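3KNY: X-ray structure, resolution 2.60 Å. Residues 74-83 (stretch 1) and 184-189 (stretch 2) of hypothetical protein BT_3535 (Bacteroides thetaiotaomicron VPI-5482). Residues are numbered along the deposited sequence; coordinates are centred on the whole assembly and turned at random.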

ATOM      1  N   ASP A  74      -1.477   6.564  16.679  1.00 43.48           N
ATOM      2  CA  ASP A  74      -1.810   5.454  17.577  1.00 44.03           C
ATOM      3  C   ASP A  74      -1.512   4.134  16.882  1.00 44.39           C
ATOM      4  O   ASP A  74      -0.981   3.199  17.474  1.00 43.80           O
ATOM      5  CB  ASP A  74      -3.293   5.469  17.964  1.00 44.51           C
ATOM      6  CG  ASP A  74      -3.592   6.377  19.149  1.00 46.05           C
ATOM      7  OD1 ASP A  74      -2.654   6.982  19.703  1.00 45.06           O
ATOM      8  OD2 ASP A  74      -4.778   6.473  19.532  1.00 50.71           O
ATOM      9  N   CYS A  75      -1.854   4.089  15.603  1.00 44.10           N
ATOM     10  CA  CYS A  75      -1.675   2.915  14.788  1.00 43.06           C
ATOM     11  C   CYS A  75      -0.202   2.570  14.563  1.00 41.77           C
ATOM     12  O   CYS A  75       0.243   1.454  14.854  1.00 42.54           O
ATOM     13  CB  CYS A  75      -2.379   3.165  13.462  1.00 42.75           C
ATOM     14  SG  CYS A  75      -2.164   1.836  12.324  1.00 47.47           S
ATOM     15  N   ILE A  76       0.522   3.543  14.021  1.00 41.33           N
ATOM     16  CA  ILE A  76       1.963   3.466  13.745  1.00 40.27           C
ATOM     17  C   ILE A  76       2.737   3.145  15.009  1.00 37.51           C
ATOM     18  O   ILE A  76       3.721   2.422  14.981  1.00 32.95           O
ATOM     19  CB  ILE A  76       2.422   4.845  13.152  1.00 42.17           C
ATOM     20  CG1 ILE A  76       1.950   4.953  11.709  1.00 47.78           C
ATOM     21  CG2 ILE A  76       3.916   5.054  13.194  1.00 43.95           C
ATOM     22  CD1 ILE A  76       2.405   3.781  10.830  1.00 52.82           C
ATOM     23  N   ASN A  77       2.278   3.683  16.132  1.00 38.60           N
ATOM     24  CA  ASN A  77       2.956   3.451  17.407  1.00 40.27           C
ATOM     25  C   ASN A  77       2.878   1.985  17.784  1.00 39.09           C
ATOM     26  O   ASN A  77       3.878   1.355  18.146  1.00 39.98           O
ATOM     27  CB  ASN A  77       2.356   4.298  18.538  1.00 40.63           C
ATOM     28  CG  ASN A  77       3.237   4.299  19.775  1.00 43.72           C
ATOM     29  OD1 ASN A  77       4.324   4.867  19.755  1.00 53.01           O
ATOM     30  ND2 ASN A  77       2.792   3.640  20.841  1.00 41.63           N
ATOM     31  N   ASN A  78       1.670   1.459  17.685  1.00 36.91           N
ATOM     32  CA  ASN A  78       1.391   0.068  17.966  1.00 36.71           C
ATOM     33  C   ASN A  78       2.216  -0.847  17.058  1.00 36.78           C
ATOM     34  O   ASN A  78       2.840  -1.798  17.530  1.00 38.06           O
ATOM     35  CB  ASN A  78      -0.122  -0.143  17.815  1.00 36.84           C
ATOM     36  CG  ASN A  78      -0.501  -1.567  17.558  1.00 45.68           C
ATOM     37  OD1 ASN A  78      -0.404  -2.405  18.462  1.00 49.62           O
ATOM     38  ND2 ASN A  78      -0.958  -1.860  16.313  1.00 38.05           N
ATOM     39  N   ILE A  79       2.247  -0.548  15.761  1.00 35.56           N
ATOM     40  CA  ILE A  79       3.015  -1.367  14.816  1.00 36.66           C
ATOM     41  C   ILE A  79       4.520  -1.327  15.150  1.00 37.10           C
ATOM     42  O   ILE A  79       5.187  -2.362  15.154  1.00 35.49           O
ATOM     43  CB  ILE A  79       2.754  -0.947  13.321  1.00 36.32           C
ATOM     44  CG1 ILE A  79       1.295  -1.239  12.943  1.00 35.82           C
ATOM     45  CG2 ILE A  79       3.697  -1.687  12.375  1.00 30.68           C
ATOM     46  CD1 ILE A  79       0.771  -0.476  11.738  1.00 25.75           C
ATOM     47  N   CYS A  80       5.037  -0.132  15.448  1.00 37.75           N
ATOM     48  CA  CYS A  80       6.447   0.037  15.811  1.00 37.72           C
ATOM     49  C   CYS A  80       6.812  -0.784  17.035  1.00 38.41           C
ATOM     50  O   CYS A  80       7.891  -1.372  17.114  1.00 37.63           O
ATOM     51  CB  CYS A  80       6.738   1.499  16.105  1.00 37.94           C
ATOM     52  SG  CYS A  80       6.902   2.543  14.651  1.00 39.46           S
ATOM     53  N   GLU A  81       5.909  -0.811  18.002  1.00 39.71           N
ATOM     54  CA  GLU A  81       6.112  -1.634  19.171  1.00 42.93           C
ATOM     55  C   GLU A  81       6.316  -3.095  18.800  1.00 42.68           C
ATOM     56  O   GLU A  81       7.156  -3.774  19.392  1.00 41.08           O
ATOM     57  CB  GLU A  81       4.940  -1.495  20.137  1.00 45.29           C
ATOM     58  CG  GLU A  81       5.065  -2.383  21.381  1.00 52.74           C
ATOM     59  CD  GLU A  81       4.513  -1.733  22.628  1.00 63.00           C
ATOM     60  OE1 GLU A  81       3.944  -0.618  22.521  1.00 67.69           O
ATOM     61  OE2 GLU A  81       4.667  -2.331  23.721  1.00 71.78           O
ATOM     62  N   ARG A  82       5.559  -3.573  17.818  1.00 43.57           N
ATOM     63  CA  ARG A  82       5.703  -4.953  17.367  1.00 45.03           C
ATOM     64  C   ARG A  82       6.971  -5.160  16.571  1.00 43.79           C
ATOM     65  O   ARG A  82       7.581  -6.222  16.659  1.00 45.08           O
ATOM     66  CB  ARG A  82       4.494  -5.364  16.550  1.00 47.90           C
ATOM     67  CG  ARG A  82       3.262  -5.351  17.395  1.00 50.76           C
ATOM     68  CD  ARG A  82       2.023  -5.022  16.622  1.00 55.26           C
ATOM     69  NE  ARG A  82       0.897  -5.144  17.533  1.00 58.49           N
ATOM     70  CZ  ARG A  82       0.345  -6.301  17.886  1.00 56.88           C
ATOM     71  NH1 ARG A  82       0.785  -7.451  17.389  1.00 56.28           N
ATOM     72  NH2 ARG A  82      -0.662  -6.309  18.738  1.00 59.30           N
ATOM     73  N   ILE A  83       7.365  -4.150  15.799  1.00 43.03           N
ATOM     74  CA  ILE A  83       8.627  -4.205  15.064  1.00 41.31           C
ATOM     75  C   ILE A  83       9.724  -4.267  16.102  1.00 41.14           C
ATOM     76  O   ILE A  83      10.563  -5.143  16.034  1.00 41.33           O
ATOM     77  CB  ILE A  83       8.844  -2.997  14.106  1.00 41.00           C
ATOM     78  CG1 ILE A  83       7.751  -2.981  13.024  1.00 37.57           C
ATOM     79  CG2 ILE A  83      10.215  -3.077  13.461  1.00 31.16           C
ATOM     80  CD1 ILE A  83       7.831  -1.825  12.011  1.00 31.34           C
ATOM     81  N   LYS A 184      -6.597  -7.325  12.987  1.00 39.51           N
ATOM     82  CA  LYS A 184      -7.010  -6.632  14.219  1.00 41.58           C
ATOM     83  C   LYS A 184      -5.848  -6.298  15.149  1.00 41.37           C
ATOM     84  O   LYS A 184      -5.962  -5.386  15.960  1.00 42.67           O
ATOM     85  CB  LYS A 184      -8.111  -7.416  14.943  1.00 41.88           C
ATOM     86  CG  LYS A 184      -9.421  -7.473  14.158  1.00 47.79           C
ATOM     87  CD  LYS A 184     -10.447  -8.403  14.816  1.00 57.71           C
ATOM     88  CE  LYS A 184     -11.881  -8.123  14.327  1.00 61.25           C
ATOM     89  NZ  LYS A 184     -12.894  -9.052  14.917  1.00 60.55           N
ATOM     90  N   ASP A 185      -4.726  -7.005  15.024  1.00 41.35           N
ATOM     91  CA  ASP A 185      -3.532  -6.649  15.810  1.00 42.31           C
ATOM     92  C   ASP A 185      -2.852  -5.379  15.280  1.00 42.04           C
ATOM     93  O   ASP A 185      -2.648  -4.419  16.022  1.00 42.40           O
ATOM     94  CB  ASP A 185      -2.496  -7.771  15.782  1.00 42.87           C
ATOM     95  CG  ASP A 185      -3.031  -9.057  16.277  1.00 42.17           C
ATOM     96  OD1 ASP A 185      -3.796  -9.033  17.263  1.00 45.43           O
ATOM     97  OD2 ASP A 185      -2.683 -10.091  15.672  1.00 49.20           O
ATOM     98  N   LYS A 186      -2.490  -5.405  13.995  1.00 40.24           N
ATOM     99  CA  LYS A 186      -1.800  -4.301  13.336  1.00 38.81           C
ATOM    100  C   LYS A 186      -2.749  -3.151  13.052  1.00 39.11           C
ATOM    101  O   LYS A 186      -2.301  -2.033  12.829  1.00 39.47           O
ATOM    102  CB  LYS A 186      -1.194  -4.765  12.015  1.00 39.46           C
ATOM    103  CG  LYS A 186      -0.294  -5.987  12.120  1.00 38.90           C
ATOM    104  CD  LYS A 186       0.398  -6.206  10.814  1.00 41.13           C
ATOM    105  CE  LYS A 186       1.098  -7.532  10.721  1.00 38.74           C
ATOM    106  NZ  LYS A 186       1.221  -7.870   9.291  1.00 38.56           N
ATOM    107  N   LYS A 187      -4.054  -3.434  13.053  1.00 39.81           N
ATOM    108  CA  LYS A 187      -5.096  -2.439  12.764  1.00 39.40           C
ATOM    109  C   LYS A 187      -4.929  -1.868  11.351  1.00 38.42           C
ATOM    110  O   LYS A 187      -5.081  -0.670  11.133  1.00 38.07           O
ATOM    111  CB  LYS A 187      -5.113  -1.344  13.836  1.00 39.28           C
ATOM    112  CG  LYS A 187      -5.295  -1.907  15.270  1.00 47.03           C
ATOM    113  CD  LYS A 187      -5.080  -0.852  16.390  1.00 56.63           C
ATOM    114  CE  LYS A 187      -4.762  -1.512  17.738  1.00 61.25           C
ATOM    115  NZ  LYS A 187      -5.495  -2.822  17.895  1.00 62.94           N
ATOM    116  N   LEU A 188      -4.608  -2.756  10.404  1.00 36.94           N
ATOM    117  CA  LEU A 188      -4.446  -2.415   8.986  1.00 34.76           C
ATOM    118  C   LEU A 188      -5.393  -3.238   8.110  1.00 31.46           C
ATOM    119  O   LEU A 188      -5.797  -4.337   8.491  1.00 31.72           O
ATOM    120  CB  LEU A 188      -3.014  -2.728   8.535  1.00 33.78           C
ATOM    121  CG  LEU A 188      -1.863  -1.978   9.190  1.00 35.12           C
ATOM    122  CD1 LEU A 188      -0.532  -2.537   8.667  1.00 32.35           C
ATOM    123  CD2 LEU A 188      -1.983  -0.494   8.905  1.00 27.01           C
ATOM    124  N   ILE A 189      -5.721  -2.711   6.930  1.00 28.33           N
ATOM    125  CA  ILE A 189      -6.380  -3.488   5.883  1.00 25.94           C
ATOM    126  C   ILE A 189      -5.264  -4.032   5.013  1.00 25.74           C
ATOM    127  O   ILE A 189      -4.384  -3.286   4.682  1.00 26.20           O
ATOM    128  CB  ILE A 189      -7.318  -2.615   5.042  1.00 26.49           C
ATOM    129  CG1 ILE A 189      -8.462  -2.068   5.916  1.00 27.69           C
ATOM    130  CG2 ILE A 189      -7.916  -3.392   3.891  1.00 22.78           C
ATOM    131  CD1 ILE A 189      -9.325  -0.995   5.234  1.00 20.87           C
TER

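Residues 74-83 lie within a longer α-helix, held by regular i to i+4 bonds such as Ile79 N to Cys75 O (3.0 Å) and Ile83 N to Ile79 O (2.9 Å). Residues 184-189, more than a hundred positions further along the same chain, have no such regularity. Lys184 to Lys186 adopt helical phi/psi values without the bonds of a helix, Lys187 takes a left-handed conformation (phi/psi 61/41), and the chain then extends, with Ile189 in a strand that continues onward. The segment approaches one side of the helix: the CA atoms of Ile79 and Lys186 are 5.8 Å apart, and those of Cys75 and Lys187 are 6.7 Å apart. The helical residues that make contact, Cys75, Asn78, Ile79 and Arg82, recur at the three- and four-residue spacing that places them on a single face. Together the two stretches bury 323 Å², a modest area.

The one hydrogen bond between the stretches comes from Asn78, whose CA-to-CB bond points toward the loop. Its ND2 donates to the backbone carbonyl of Asp185, with 3.1 Å from Asn78 ND2 to Asp185 O and an N-H...acceptor angle of 153°. The amide's other end is also engaged: Arg82 NE donates to Asn78 OD1 at 3.2 Å, nearly linearly at 172°. Asn78 thus uses both polar ends of its amide, linking the loop backbone to the next turn of its own helix.

This arrangement accompanies the packing of Arg82 against Asp185. Asp185 CB lies over one face of the guanidinium, 3.7 Å from Arg82 NH1. The carboxylate is near enough for electrostatic attraction, with Arg82 NH2 and Asp185 OD1 4.4 Å apart, but the oxygen sits well out of the guanidinium plane and no N-H points at it, so the pair falls short of a salt bridge.

Deeper in the contact the chemistry becomes largely apolar. The CA-to-CB bond of Ile79 points sideways, yet the end of its side chain comes nearer the loop, bringing CD1 to 3.6 Å from Lys186 O and 3.9 Å from Leu188 CD1. The CA-to-CB bond of Leu188 is also sideways, and the end of its side chain likewise comes nearer the helix, and its CD2 is 4.1 Å from Cys75 SG. Cys75 SG also rests 3.9 Å from Lys186 O, so Cys75 packs against both backbone and side chain.

None of the lysine ammonium groups bonds to the helix: the end of Lys186 leads away and its NZ is hydrogen-bonded elsewhere in the structure, while Lys187 NZ makes a weak hydrogen bond to Lys184 O (3.2 Å) within its own stretch.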